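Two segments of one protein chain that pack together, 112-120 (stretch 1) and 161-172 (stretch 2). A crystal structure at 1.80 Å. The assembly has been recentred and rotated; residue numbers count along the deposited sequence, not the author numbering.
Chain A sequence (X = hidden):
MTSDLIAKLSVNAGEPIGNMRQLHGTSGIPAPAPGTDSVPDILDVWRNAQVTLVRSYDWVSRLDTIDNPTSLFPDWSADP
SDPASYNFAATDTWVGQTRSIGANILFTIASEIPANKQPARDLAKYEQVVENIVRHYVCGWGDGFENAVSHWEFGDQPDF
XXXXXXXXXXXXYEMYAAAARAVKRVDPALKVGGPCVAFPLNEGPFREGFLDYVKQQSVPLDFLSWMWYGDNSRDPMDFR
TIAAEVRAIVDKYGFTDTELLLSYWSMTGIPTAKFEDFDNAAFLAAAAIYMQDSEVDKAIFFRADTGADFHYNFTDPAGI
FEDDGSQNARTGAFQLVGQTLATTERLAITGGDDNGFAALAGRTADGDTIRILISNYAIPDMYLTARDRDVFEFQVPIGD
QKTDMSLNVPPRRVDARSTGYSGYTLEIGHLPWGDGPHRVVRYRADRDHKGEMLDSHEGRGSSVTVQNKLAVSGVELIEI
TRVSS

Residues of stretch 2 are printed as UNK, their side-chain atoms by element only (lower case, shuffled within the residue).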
# COMPACT_ATOMS: atom_id res chain seq x y z
N GLU A 112 -1.13 -21.52 -1.95
CA GLU A 112 -2.56 -21.26 -1.76
C GLU A 112 -2.90 -21.18 -0.26
O GLU A 112 -3.65 -21.99 0.29
CB GLU A 112 -3.39 -22.32 -2.47
CG GLU A 112 -4.87 -22.05 -2.47
CD GLU A 112 -5.20 -20.61 -2.81
OE1 GLU A 112 -5.81 -19.92 -1.97
OE2 GLU A 112 -4.85 -20.17 -3.93
N ILE A 113 -2.31 -20.19 0.39
CA ILE A 113 -2.64 -19.87 1.78
C ILE A 113 -4.09 -19.38 1.85
O ILE A 113 -4.45 -18.45 1.11
CB ILE A 113 -1.69 -18.80 2.32
CG1 ILE A 113 -0.24 -19.31 2.32
CG2 ILE A 113 -2.15 -18.31 3.70
CD1 ILE A 113 0.81 -18.21 2.19
N PRO A 114 -4.93 -19.92 2.77
CA PRO A 114 -4.57 -20.86 3.84
C PRO A 114 -4.79 -22.34 3.54
O PRO A 114 -4.50 -23.16 4.41
CB PRO A 114 -5.50 -20.44 4.97
CG PRO A 114 -6.76 -20.08 4.25
CD PRO A 114 -6.31 -19.43 2.94
N ALA A 115 -5.31 -22.69 2.37
CA ALA A 115 -5.60 -24.10 2.13
C ALA A 115 -4.33 -24.94 2.20
O ALA A 115 -4.33 -26.05 2.75
CB ALA A 115 -6.29 -24.28 0.77
N ASN A 116 -3.22 -24.40 1.70
CA ASN A 116 -1.95 -25.13 1.69
C ASN A 116 -0.80 -24.17 1.94
O ASN A 116 -0.66 -23.17 1.23
CB ASN A 116 -1.72 -25.84 0.36
CG ASN A 116 -0.32 -26.40 0.26
OD1 ASN A 116 0.09 -27.14 1.13
ND2 ASN A 116 0.42 -26.01 -0.77
N LYS A 117 0.05 -24.50 2.93
CA LYS A 117 1.25 -23.71 3.19
C LYS A 117 2.51 -24.56 3.17
O LYS A 117 3.55 -24.14 3.71
CB LYS A 117 1.14 -22.96 4.52
CG LYS A 117 0.72 -23.79 5.70
CD LYS A 117 -0.77 -23.63 5.94
CE LYS A 117 -1.17 -24.14 7.31
NZ LYS A 117 -2.66 -24.16 7.39
N GLN A 118 2.47 -25.72 2.52
CA GLN A 118 3.63 -26.60 2.52
C GLN A 118 4.76 -26.00 1.69
O GLN A 118 4.52 -25.29 0.72
CB GLN A 118 3.26 -27.98 1.97
CG GLN A 118 2.25 -28.74 2.81
CD GLN A 118 1.87 -30.06 2.19
OE1 GLN A 118 2.68 -30.69 1.51
NE2 GLN A 118 0.63 -30.48 2.39
N PRO A 119 6.01 -26.29 2.05
CA PRO A 119 7.13 -25.87 1.19
C PRO A 119 7.18 -26.68 -0.10
O PRO A 119 6.45 -27.66 -0.28
CB PRO A 119 8.36 -26.15 2.07
CG PRO A 119 7.92 -27.29 2.97
CD PRO A 119 6.46 -27.08 3.22
N ALA A 120 8.05 -26.25 -1.00
CA ALA A 120 8.23 -26.95 -2.27
C ALA A 120 8.83 -28.34 -2.04
O ALA A 120 9.78 -28.50 -1.27
CB ALA A 120 9.13 -26.15 -3.20
N UNK A 161 2.78 -17.50 12.97
CA UNK A 161 2.63 -18.89 13.35
C UNK A 161 3.03 -19.79 12.19
O UNK A 161 3.93 -19.47 11.40
N UNK A 162 2.35 -20.93 12.08
CA UNK A 162 2.49 -21.82 10.94
C UNK A 162 1.32 -21.67 9.97
O UNK A 162 1.09 -22.55 9.14
c UNK A 162 6.11 -23.59 12.98
c UNK A 162 3.65 -23.50 12.46
c UNK A 162 2.60 -23.27 11.40
c UNK A 162 5.05 -23.29 11.92
n UNK A 162 7.28 -22.65 12.93
N UNK A 163 0.59 -20.56 10.06
CA UNK A 163 -0.64 -20.41 9.30
C UNK A 163 -0.41 -19.99 7.86
O UNK A 163 -1.31 -20.18 7.03
c UNK A 163 -2.92 -18.82 12.04
c UNK A 163 -2.66 -21.21 11.36
c UNK A 163 -1.55 -19.40 10.01
c UNK A 163 -1.99 -19.84 11.41
N UNK A 164 0.75 -19.43 7.52
CA UNK A 164 1.08 -19.11 6.13
C UNK A 164 2.25 -19.91 5.57
O UNK A 164 2.37 -20.00 4.34
c UNK A 164 -0.85 -16.74 6.90
c UNK A 164 0.22 -16.72 6.06
n UNK A 164 0.02 -15.65 5.22
c UNK A 164 -1.11 -15.04 5.54
c UNK A 164 1.41 -17.62 5.97
n UNK A 164 -1.66 -15.69 6.55
N UNK A 165 3.10 -20.47 6.41
CA UNK A 165 4.21 -21.30 5.96
C UNK A 165 4.46 -22.39 7.00
O UNK A 165 4.76 -22.07 8.15
c UNK A 165 7.68 -21.66 5.85
c UNK A 165 8.67 -22.62 3.89
c UNK A 165 7.59 -22.17 3.14
c UNK A 165 5.48 -20.46 5.76
c UNK A 165 6.56 -21.47 3.75
c UNK A 165 6.59 -21.21 5.11
c UNK A 165 8.71 -22.36 5.25
N UNK A 166 4.34 -23.66 6.59
CA UNK A 166 4.53 -24.78 7.50
C UNK A 166 5.86 -25.49 7.30
O UNK A 166 6.10 -26.54 7.92
c UNK A 166 3.38 -25.77 7.37
o UNK A 166 3.25 -26.22 6.03
N UNK A 167 6.73 -24.98 6.44
CA UNK A 167 8.07 -25.52 6.32
C UNK A 167 8.99 -24.97 7.39
O UNK A 167 8.58 -24.19 8.26
N UNK A 168 10.25 -25.37 7.33
CA UNK A 168 11.23 -24.80 8.24
C UNK A 168 11.78 -23.50 7.67
O UNK A 168 11.63 -23.22 6.48
c UNK A 168 12.39 -25.77 8.48
o UNK A 168 13.12 -25.94 7.25
c UNK A 168 11.87 -27.11 8.97
N UNK A 169 12.44 -22.68 8.50
CA UNK A 169 13.10 -21.49 7.95
C UNK A 169 14.10 -21.82 6.86
O UNK A 169 14.10 -21.15 5.82
c UNK A 169 12.38 -22.65 9.98
c UNK A 169 13.76 -20.86 9.18
c UNK A 169 12.84 -21.25 10.31
N UNK A 170 14.94 -22.85 7.05
CA UNK A 170 15.87 -23.25 6.00
C UNK A 170 15.15 -23.53 4.69
O UNK A 170 15.64 -23.17 3.61
o UNK A 170 18.32 -23.05 7.39
o UNK A 170 18.05 -25.06 8.27
c UNK A 170 17.75 -24.17 7.44
c UNK A 170 16.67 -24.49 6.43
N UNK A 171 14.00 -24.20 4.76
CA UNK A 171 13.24 -24.46 3.54
C UNK A 171 12.75 -23.16 2.92
O UNK A 171 12.77 -22.99 1.70
c UNK A 171 12.49 -26.82 4.21
n UNK A 171 11.24 -28.86 3.90
c UNK A 171 12.07 -25.39 3.84
c UNK A 171 11.32 -27.71 4.56
o UNK A 171 10.50 -27.38 5.42
N UNK A 172 12.30 -22.22 3.76
CA UNK A 172 11.90 -20.91 3.27
C UNK A 172 13.07 -20.18 2.62
O UNK A 172 12.93 -19.59 1.54
c UNK A 172 11.01 -16.43 3.36
c UNK A 172 8.82 -17.41 3.31
c UNK A 172 9.65 -16.31 3.12
c UNK A 172 10.71 -18.76 3.96
c UNK A 172 11.53 -17.65 3.78
c UNK A 172 11.29 -20.08 4.40
c UNK A 172 9.35 -18.63 3.72
O HOH W 1 -3.60 -21.50 7.59

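Position 161 has no side-chain atoms, and its positive phi of 58° by itself favours the residue it is, Gly 161. At 162, four carbons in a row end in a nitrogen; the CA-to-CB bond points sideways, the end of the chain leads off from stretch 1, and the backbone O lies 3.3 Å from Lys 117 CE. This is Lys 162.

Position 163 carries four carbons forked at the second, on a CA-to-CB bond that points away from stretch 1; none comes closer than 4.9 Å. It is Leu 163. A water accepts from Lys 117 NZ (2.8 Å) and donates to Leu 163 O (2.7 Å), tying the lysine's end to the loop. At 164, one carbon leads to a five-membered ring of three carbons and two nitrogens. Ile 113 CG2 sits 3.6 Å from the ring centroid, only 6° off its normal, a CH-pi contact over the face, and the backbone O is 3.2 Å from both Ile 113 CD1 and Lys 117 CB. The residue is His 164.

Position 165 has one carbon and a ring of six carbons. Its CA-to-CB bond points away, yet the end of the ring comes nearer, its far carbon 4.0 Å from Pro 119 CB: Phe 165. At 166 there are a single carbon and one oxygen. The backbone N donates to Lys 117 O at 3.0 Å, almost linearly at 177°, and the side-chain oxygen lies 3.6 Å from Gln 118 CA, identifying Ser 166.

Position 167 again lacks side-chain atoms. An ideal CB would lie 2.9 Å from Pro 119 CG and 2.8 Å from Phe 165 CZ, clashing with both; it is Gly 167. At 168, one carbon carries an oxygen and a carbon, without touching stretch 1, giving Thr 168. Three carbons closing onto the backbone N, out of reach, make 169 Pro 169, the start of a helix; two carbons, the second bearing two oxygens, also out of reach, make 170 Asp 170.

Position 171 has three carbons, the third carrying a nitrogen and an oxygen, the latter 3.6 Å from Pro 119 CG: Gln 171. Its N donates to Thr 168 OG1 (3.2 Å), capping the helix, while its OE1 accepts from Thr 168 N (2.8 Å). One carbon and a six-carbon ring at 172, without contact to stretch 1, give Phe 172.

The contact, burying 481 Å², centres on the Ser 166 N to Lys 117 O bond. Ile 113 packs on the histidine ring, Lys 117 lies along successive carbonyls, and Pro 119 fits against Phe 165, Gly 167 and Gln 171.

Stretch 2, residues 161-172: GKLHFSGTPDQF
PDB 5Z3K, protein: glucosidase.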